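Local coordinates for protein M64R (Myxoma virus, PDB 5CZ3) that probably acts as a poxvirus host-range factor of the C7 family, supporting multiplication of the virus in different cell types, at residues 51-56 with 87-92; 65-70 with 102-107. All blocks are in the same frame, centred on the assembly; numbering follows the deposited sequence.

Contact 1 (51-56 with 87-92); sequences LVLEPD and LIYKVV
Leu51 O is gripped twice from the strand opposite: Tyr89 N donates to it over 2.9 Å in the carbonyl plane, and the CA-H of Ile88 adds a weaker contact at 3.5 Å from Ile88 CA. Leu51 N returns the bond to Tyr89 O, reaching it from above the carbonyl plane, 34° out. One hydrogen-bonded pair further along, the bonds straighten: Leu53 N to Leu87 O and, at 2.6 Å, Leu87 N to Leu53 O both run nearly along the C=O axis. Between these pairs sits the non-hydrogen-bonded pair Val52 and Ile88, whose side chains take the face that also carries Phe14 and Ala81.

The other face holds Leu51, Leu53, Leu87 and Tyr89. Leu53 CG stands anti to the backbone N (chi1 176°), which sets CD2 alongside Leu87 CD1 at 4.0 Å and at the edge of the Tyr89 ring, 4.2 Å from CE1. Just past the strand end, Pro55 crosses Leu87 at about a right angle and puts CG 3.7 Å from Leu87 CD1. Leu11 and Leu79, from the flanking strands, extend this apolar layer. With the backbone N-H and C=O groups of both hydrogen-bonded pairs spent on each other, the seam presents hydrocarbon and one aromatic ring to the interior of the beta-sandwich.

Contact 2 (65-70 with 102-107); sequences PIHMRL and RFYSDV
Strands 67-70 and 102-104 run antiparallel, their axes 4.7 Å apart at closest and 162° between directions, with His67-Tyr104 and Arg69-Arg102 as hydrogen-bonded pairs around the non-hydrogen-bonded pair Met68-Phe103. On the inner face Met68, with CG anti to the backbone N (chi1 173°), runs beside Phe103. Its CG lies over one face of the ring, toward the rim, while SD makes an oblique Met-aromatic contact, 3.6 Å from Phe103 CE1. Ile66 CG2 touches Phe103 CD1 at 4.0 Å.

On the outer face Tyr104 CG takes the crowded position between backbone N and carbonyl carbon (chi1 60°), which lays the ring across the neighbouring strand. His67 CB sits over a face of that ring in a CH-pi contact, 3.8 Å from the Tyr104 centroid. Arg69 CG meets the ring edge, and the guanidinium plane is almost parallel to the ring; Arg69 NH1 bonds to Gly72 O.

Past the strand, Ser105 OG donates to Asp106 OD2, and Ser32 bonds to both side chains. Strand 73-75 flanks 67-70 on one side and strand 34-40 flanks 99-104 on the other, while Ile93 of strand 87-95 packs against Met68 from the opposing sheet.

From the N terminus the chain lays down strands 10-15, 20-23 and 34-40 before it reaches strand 45-54, leaves that strand at Pro55, and enters strand 67-70 after a loop. Strands 73-75 and 79-82 follow before 87-95 returns to pair with 51-54, so contact 1 closes a loop of 30 residues. Strand 99-104 then pairs back with 67-70, and contact 2 closes one of 31. The segments alternate, so the two loops cross: each connection, 45-54 to 67-70 and 87-95 to 99-104, passes from one sheet of the sandwich to the other. The contacts meet in the core, where Ile66 CD1 lies 3.8 Å from Tyr89 CE1 and Leu51 CD2 lies 3.9 Å from Phe103 CD1.

Contact 1 (51-56 with 87-92)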
ATOM      1  N   LEU A  51      -4.447  -4.804   0.611  1.00 39.92           N
ATOM      2  CA  LEU A  51      -3.009  -4.864   0.841  1.00 39.43           C
ATOM      3  C   LEU A  51      -2.597  -6.270   1.240  1.00 39.08           C
ATOM      4  O   LEU A  51      -3.074  -6.804   2.243  1.00 38.14           O
ATOM      5  CB  LEU A  51      -2.580  -3.867   1.925  1.00 38.79           C
ATOM      6  CG  LEU A  51      -2.846  -2.373   1.715  1.00 38.68           C
ATOM      7  CD1 LEU A  51      -4.257  -1.988   2.140  1.00 37.65           C
ATOM      8  CD2 LEU A  51      -1.815  -1.538   2.461  1.00 40.16           C
ATOM      9  N   VAL A  52      -1.712  -6.870   0.454  1.00 39.88           N
ATOM     10  CA  VAL A  52      -1.203  -8.197   0.770  1.00 40.64           C
ATOM     11  C   VAL A  52       0.206  -8.089   1.337  1.00 42.06           C
ATOM     12  O   VAL A  52       1.168  -7.862   0.604  1.00 43.94           O
ATOM     13  CB  VAL A  52      -1.201  -9.112  -0.461  1.00 41.91           C
ATOM     14  CG1 VAL A  52      -0.669 -10.489  -0.092  1.00 42.76           C
ATOM     15  CG2 VAL A  52      -2.606  -9.211  -1.048  1.00 40.75           C
ATOM     16  N   LEU A  53       0.316  -8.248   2.651  1.00 42.53           N
ATOM     17  CA  LEU A  53       1.589  -8.099   3.344  1.00 45.20           C
ATOM     18  C   LEU A  53       2.216  -9.449   3.667  1.00 48.52           C
ATOM     19  O   LEU A  53       1.551 -10.344   4.190  1.00 48.23           O
ATOM     20  CB  LEU A  53       1.400  -7.292   4.630  1.00 43.83           C
ATOM     21  CG  LEU A  53       2.628  -7.114   5.525  1.00 45.93           C
ATOM     22  CD1 LEU A  53       3.687  -6.274   4.827  1.00 47.13           C
ATOM     23  CD2 LEU A  53       2.240  -6.495   6.861  1.00 45.88           C
ATOM     24  N   GLU A  54       3.498  -9.589   3.350  1.00 52.22           N
ATOM     25  CA  GLU A  54       4.240 -10.801   3.672  1.00 54.72           C
ATOM     26  C   GLU A  54       5.470 -10.458   4.501  1.00 53.80           C
ATOM     27  O   GLU A  54       6.559 -10.272   3.955  1.00 55.89           O
ATOM     28  CB  GLU A  54       4.645 -11.542   2.399  1.00 59.21           C
ATOM     29  CG  GLU A  54       3.469 -11.977   1.547  1.00 60.25           C
ATOM     30  CD  GLU A  54       3.890 -12.445   0.171  1.00 63.83           C
ATOM     31  OE1 GLU A  54       4.974 -13.055   0.056  1.00 69.25           O
ATOM     32  OE2 GLU A  54       3.140 -12.199  -0.796  1.00 61.37           O
ATOM     33  N   PRO A  55       5.295 -10.366   5.828  1.00 50.54           N
ATOM     34  CA  PRO A  55       6.363 -10.000   6.763  1.00 51.33           C
ATOM     35  C   PRO A  55       7.553 -10.949   6.701  1.00 54.66           C
ATOM     36  O   PRO A  55       7.378 -12.147   6.486  1.00 54.71           O
ATOM     37  CB  PRO A  55       5.678 -10.088   8.131  1.00 49.95           C
ATOM     38  CG  PRO A  55       4.232  -9.912   7.843  1.00 46.98           C
ATOM     39  CD  PRO A  55       4.011 -10.573   6.519  1.00 47.08           C
ATOM     40  N   ASP A  56       8.751 -10.405   6.884  1.00 58.18           N
ATOM     41  CA  ASP A  56       9.958 -11.216   6.959  1.00 62.80           C
ATOM     42  C   ASP A  56      10.069 -11.804   8.361  1.00 64.87           C
ATOM     43  O   ASP A  56      10.852 -11.329   9.184  1.00 66.95           O
ATOM     44  CB  ASP A  56      11.190 -10.377   6.612  1.00 66.64           C
ATOM     45  CG  ASP A  56      12.437 -11.216   6.422  1.00 72.35           C
ATOM     46  OD1 ASP A  56      12.331 -12.461   6.423  1.00 74.93           O
ATOM     47  OD2 ASP A  56      13.527 -10.626   6.262  1.00 74.92           O
ATOM     48  N   LEU A  87      -0.416 -11.571   5.401  1.00 51.47           N
ATOM     49  CA  LEU A  87      -1.439 -10.824   6.118  1.00 48.26           C
ATOM     50  C   LEU A  87      -2.229 -10.008   5.102  1.00 46.29           C
ATOM     51  O   LEU A  87      -1.647  -9.287   4.292  1.00 44.98           O
ATOM     52  CB  LEU A  87      -0.818  -9.911   7.179  1.00 45.88           C
ATOM     53  CG  LEU A  87       0.071 -10.564   8.242  1.00 47.23           C
ATOM     54  CD1 LEU A  87       0.783  -9.505   9.070  1.00 45.88           C
ATOM     55  CD2 LEU A  87      -0.749 -11.481   9.135  1.00 47.99           C
ATOM     56  N   ILE A  88      -3.551 -10.125   5.137  1.00 46.50           N
ATOM     57  CA  ILE A  88      -4.387  -9.492   4.124  1.00 45.46           C
ATOM     58  C   ILE A  88      -5.273  -8.395   4.707  1.00 45.53           C
ATOM     59  O   ILE A  88      -6.234  -8.673   5.424  1.00 47.05           O
ATOM     60  CB  ILE A  88      -5.267 -10.532   3.408  1.00 46.26           C
ATOM     61  CG1 ILE A  88      -4.387 -11.598   2.755  1.00 47.06           C
ATOM     62  CG2 ILE A  88      -6.149  -9.859   2.371  1.00 45.63           C
ATOM     63  CD1 ILE A  88      -5.150 -12.798   2.248  1.00 49.63           C
ATOM     64  N   TYR A  89      -4.936  -7.149   4.393  1.00 44.30           N
ATOM     65  CA  TYR A  89      -5.721  -6.002   4.833  1.00 43.27           C
ATOM     66  C   TYR A  89      -6.699  -5.556   3.749  1.00 40.92           C
ATOM     67  O   TYR A  89      -6.419  -5.681   2.555  1.00 40.14           O
ATOM     68  CB  TYR A  89      -4.810  -4.830   5.209  1.00 44.50           C
ATOM     69  CG  TYR A  89      -3.909  -5.067   6.402  1.00 47.57           C
ATOM     70  CD1 TYR A  89      -2.677  -5.692   6.256  1.00 49.02           C
ATOM     71  CD2 TYR A  89      -4.280  -4.642   7.671  1.00 48.95           C
ATOM     72  CE1 TYR A  89      -1.847  -5.898   7.344  1.00 50.43           C
ATOM     73  CE2 TYR A  89      -3.457  -4.842   8.764  1.00 50.36           C
ATOM     74  CZ  TYR A  89      -2.242  -5.471   8.593  1.00 51.45           C
ATOM     75  OH  TYR A  89      -1.423  -5.672   9.679  1.00 54.72           O
ATOM     76  N   LYS A  90      -7.843  -5.031   4.171  1.00 40.69           N
ATOM     77  CA  LYS A  90      -8.809  -4.459   3.241  1.00 41.20           C
ATOM     78  C   LYS A  90      -9.430  -3.205   3.837  1.00 43.64           C
ATOM     79  O   LYS A  90      -9.996  -3.242   4.929  1.00 42.76           O
ATOM     80  CB  LYS A  90      -9.901  -5.472   2.889  1.00 40.93           C
ATOM     81  CG  LYS A  90     -10.968  -4.919   1.949  1.00 40.37           C
ATOM     82  CD  LYS A  90     -11.967  -5.992   1.534  1.00 41.06           C
ATOM     83  CE  LYS A  90     -13.034  -5.423   0.606  1.00 41.34           C
ATOM     84  NZ  LYS A  90     -13.983  -6.471   0.131  1.00 43.31           N
ATOM     85  N   VAL A  91      -9.317  -2.090   3.123  1.00 47.26           N
ATOM     86  CA  VAL A  91      -9.912  -0.846   3.586  1.00 51.65           C
ATOM     87  C   VAL A  91     -10.705  -0.185   2.460  1.00 55.07           C
ATOM     88  O   VAL A  91     -10.308  -0.217   1.295  1.00 55.63           O
ATOM     89  CB  VAL A  91      -8.835   0.129   4.142  1.00 45.77           C
ATOM     90  CG1 VAL A  91      -7.843   0.528   3.066  1.00 45.35           C
ATOM     91  CG2 VAL A  91      -9.484   1.359   4.756  1.00 46.69           C
ATOM     92  N   VAL A  92     -11.849   0.385   2.817  1.00 24.40           N
ATOM     93  CA  VAL A  92     -12.688   1.092   1.864  1.00 27.41           C
ATOM     94  C   VAL A  92     -12.903   2.524   2.334  1.00 29.24           C
ATOM     95  O   VAL A  92     -13.363   2.757   3.451  1.00 38.57           O
ATOM     96  CB  VAL A  92     -14.049   0.395   1.676  1.00 27.97           C
ATOM     97  CG1 VAL A  92     -14.964   1.236   0.802  1.00 28.25           C
ATOM     98  CG2 VAL A  92     -13.856  -0.996   1.079  1.00 27.94           C
TER

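Contact 2 (65-70 with 102-107)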
ATOM      1  N   PRO A  65       1.673  -3.101  12.841  1.00 56.97           N
ATOM      2  CA  PRO A  65       0.407  -2.940  12.118  1.00 56.71           C
ATOM      3  C   PRO A  65       0.549  -1.969  10.952  1.00 53.03           C
ATOM      4  O   PRO A  65       1.499  -1.187  10.924  1.00 51.36           O
ATOM      5  CB  PRO A  65      -0.545  -2.375  13.183  1.00 59.32           C
ATOM      6  CG  PRO A  65       0.184  -2.497  14.497  1.00 61.21           C
ATOM      7  CD  PRO A  65       1.636  -2.462  14.164  1.00 58.61           C
ATOM      8  N   ILE A  66      -0.375  -2.026   9.999  1.00 52.63           N
ATOM      9  CA  ILE A  66      -0.441  -1.015   8.951  1.00 50.95           C
ATOM     10  C   ILE A  66      -1.499   0.016   9.314  1.00 51.60           C
ATOM     11  O   ILE A  66      -2.647  -0.334   9.586  1.00 52.90           O
ATOM     12  CB  ILE A  66      -0.779  -1.613   7.573  1.00 51.32           C
ATOM     13  CG1 ILE A  66       0.284  -2.626   7.147  1.00 51.02           C
ATOM     14  CG2 ILE A  66      -0.910  -0.508   6.534  1.00 50.02           C
ATOM     15  CD1 ILE A  66       0.120  -3.124   5.727  1.00 48.56           C
ATOM     16  N   HIS A  67      -1.110   1.284   9.330  1.00 51.01           N
ATOM     17  CA  HIS A  67      -2.055   2.357   9.606  1.00 52.11           C
ATOM     18  C   HIS A  67      -2.276   3.202   8.359  1.00 50.91           C
ATOM     19  O   HIS A  67      -1.546   3.076   7.375  1.00 49.50           O
ATOM     20  CB  HIS A  67      -1.560   3.226  10.763  1.00 53.14           C
ATOM     21  CG  HIS A  67      -1.310   2.463  12.025  1.00 54.91           C
ATOM     22  ND1 HIS A  67      -0.045   2.268  12.538  1.00 54.48           N
ATOM     23  CD2 HIS A  67      -2.161   1.839  12.873  1.00 57.11           C
ATOM     24  CE1 HIS A  67      -0.129   1.562  13.651  1.00 56.16           C
ATOM     25  NE2 HIS A  67      -1.402   1.287  13.876  1.00 57.71           N
ATOM     26  N   MET A  68      -3.287   4.062   8.399  1.00 51.79           N
ATOM     27  CA  MET A  68      -3.602   4.900   7.252  1.00 51.54           C
ATOM     28  C   MET A  68      -4.292   6.200   7.651  1.00 52.69           C
ATOM     29  O   MET A  68      -5.133   6.220   8.551  1.00 53.83           O
ATOM     30  CB  MET A  68      -4.479   4.132   6.259  1.00 51.76           C
ATOM     31  CG  MET A  68      -5.014   4.972   5.108  1.00 48.47           C
ATOM     32  SD  MET A  68      -6.416   4.204   4.274  1.00 76.49           S
ATOM     33  CE  MET A  68      -6.744   5.412   2.996  1.00101.48           C
ATOM     34  N   ARG A  69      -3.917   7.284   6.981  1.00 52.90           N
ATOM     35  CA  ARG A  69      -4.628   8.546   7.108  1.00 54.56           C
ATOM     36  C   ARG A  69      -5.083   9.044   5.743  1.00 53.80           C
ATOM     37  O   ARG A  69      -4.281   9.153   4.815  1.00 53.27           O
ATOM     38  CB  ARG A  69      -3.757   9.606   7.782  1.00 56.20           C
ATOM     39  CG  ARG A  69      -3.468   9.338   9.243  1.00 58.01           C
ATOM     40  CD  ARG A  69      -2.963  10.594   9.926  1.00 60.23           C
ATOM     41  NE  ARG A  69      -2.642  10.357  11.330  1.00 62.18           N
ATOM     42  CZ  ARG A  69      -3.477  10.597  12.336  1.00 65.37           C
ATOM     43  NH1 ARG A  69      -4.686  11.083  12.095  1.00 66.46           N
ATOM     44  NH2 ARG A  69      -3.102  10.353  13.584  1.00 68.54           N
ATOM     45  N   LEU A  70      -6.374   9.335   5.629  1.00 52.14           N
ATOM     46  CA  LEU A  70      -6.921   9.939   4.422  1.00 53.43           C
ATOM     47  C   LEU A  70      -7.176  11.419   4.668  1.00 58.52           C
ATOM     48  O   LEU A  70      -8.044  11.778   5.464  1.00 59.92           O
ATOM     49  CB  LEU A  70      -8.213   9.241   3.993  1.00 51.52           C
ATOM     50  CG  LEU A  70      -8.853   9.780   2.712  1.00 51.85           C
ATOM     51  CD1 LEU A  70      -7.968   9.485   1.510  1.00 50.15           C
ATOM     52  CD2 LEU A  70     -10.248   9.207   2.513  1.00 50.52           C
ATOM     53  N   ARG A 102      -2.291   8.043   2.925  1.00 47.56           N
ATOM     54  CA  ARG A 102      -0.981   7.695   3.456  1.00 49.34           C
ATOM     55  C   ARG A 102      -1.021   6.416   4.280  1.00 47.36           C
ATOM     56  O   ARG A 102      -1.638   6.377   5.341  1.00 47.24           O
ATOM     57  CB  ARG A 102      -0.430   8.833   4.317  1.00 54.32           C
ATOM     58  CG  ARG A 102      -0.099  10.102   3.558  1.00 57.48           C
ATOM     59  CD  ARG A 102       0.774  11.007   4.410  1.00 60.07           C
ATOM     60  NE  ARG A 102       1.587  11.911   3.602  1.00 60.73           N
ATOM     61  CZ  ARG A 102       1.277  13.179   3.366  1.00 63.45           C
ATOM     62  NH1 ARG A 102       0.171  13.696   3.881  1.00 66.66           N
ATOM     63  NH2 ARG A 102       2.073  13.931   2.619  1.00 64.32           N
ATOM     64  N   PHE A 103      -0.359   5.374   3.791  1.00 46.20           N
ATOM     65  CA  PHE A 103      -0.173   4.161   4.578  1.00 45.58           C
ATOM     66  C   PHE A 103       1.184   4.222   5.267  1.00 45.68           C
ATOM     67  O   PHE A 103       2.145   4.741   4.701  1.00 47.16           O
ATOM     68  CB  PHE A 103      -0.282   2.913   3.701  1.00 44.68           C
ATOM     69  CG  PHE A 103      -1.664   2.670   3.169  1.00 45.18           C
ATOM     70  CD1 PHE A 103      -2.604   1.998   3.933  1.00 45.44           C
ATOM     71  CD2 PHE A 103      -2.026   3.115   1.909  1.00 45.30           C
ATOM     72  CE1 PHE A 103      -3.879   1.773   3.450  1.00 45.04           C
ATOM     73  CE2 PHE A 103      -3.299   2.893   1.419  1.00 44.96           C
ATOM     74  CZ  PHE A 103      -4.227   2.221   2.191  1.00 44.82           C
ATOM     75  N   TYR A 104       1.260   3.705   6.490  1.00 44.88           N
ATOM     76  CA  TYR A 104       2.496   3.787   7.262  1.00 45.23           C
ATOM     77  C   TYR A 104       2.543   2.794   8.417  1.00 46.01           C
ATOM     78  O   TYR A 104       1.518   2.453   9.007  1.00 46.54           O
ATOM     79  CB  TYR A 104       2.690   5.208   7.803  1.00 46.35           C
ATOM     80  CG  TYR A 104       1.583   5.688   8.718  1.00 47.09           C
ATOM     81  CD1 TYR A 104       0.408   6.219   8.202  1.00 46.54           C
ATOM     82  CD2 TYR A 104       1.719   5.621  10.100  1.00 48.37           C
ATOM     83  CE1 TYR A 104      -0.605   6.662   9.034  1.00 47.67           C
ATOM     84  CE2 TYR A 104       0.711   6.062  10.940  1.00 49.69           C
ATOM     85  CZ  TYR A 104      -0.447   6.582  10.402  1.00 49.56           C
ATOM     86  OH  TYR A 104      -1.453   7.023  11.232  1.00 51.82           O
ATOM     87  N   SER A 105       3.750   2.338   8.731  1.00 46.18           N
ATOM     88  CA  SER A 105       3.978   1.476   9.883  1.00 46.37           C
ATOM     89  C   SER A 105       4.703   2.248  10.977  1.00 48.53           C
ATOM     90  O   SER A 105       4.690   1.853  12.142  1.00 50.03           O
ATOM     91  CB  SER A 105       4.789   0.242   9.485  1.00 45.92           C
ATOM     92  OG  SER A 105       6.070   0.605   8.997  1.00 48.53           O
ATOM     93  N   ASP A 106       5.333   3.354  10.591  1.00 48.61           N
ATOM     94  CA  ASP A 106       6.126   4.148  11.521  1.00 49.78           C
ATOM     95  C   ASP A 106       5.882   5.645  11.346  1.00 50.38           C
ATOM     96  O   ASP A 106       5.344   6.085  10.329  1.00 48.49           O
ATOM     97  CB  ASP A 106       7.614   3.838  11.346  1.00 49.26           C
ATOM     98  CG  ASP A 106       7.929   2.368  11.540  1.00 48.19           C
ATOM     99  OD1 ASP A 106       8.179   1.961  12.693  1.00 49.76           O
ATOM    100  OD2 ASP A 106       7.924   1.617  10.540  1.00 46.12           O
ATOM    101  N   VAL A 107       6.289   6.419  12.348  1.00 53.49           N
ATOM    102  CA  VAL A 107       6.099   7.866  12.349  1.00 56.21           C
ATOM    103  C   VAL A 107       7.399   8.587  11.998  1.00 58.98           C
ATOM    104  O   VAL A 107       7.384   9.665  11.402  1.00 58.37           O
ATOM    105  CB  VAL A 107       5.592   8.359  13.721  1.00 58.92           C
ATOM    106  CG2 VAL A 107       4.360   7.572  14.141  1.00 57.96           C
TER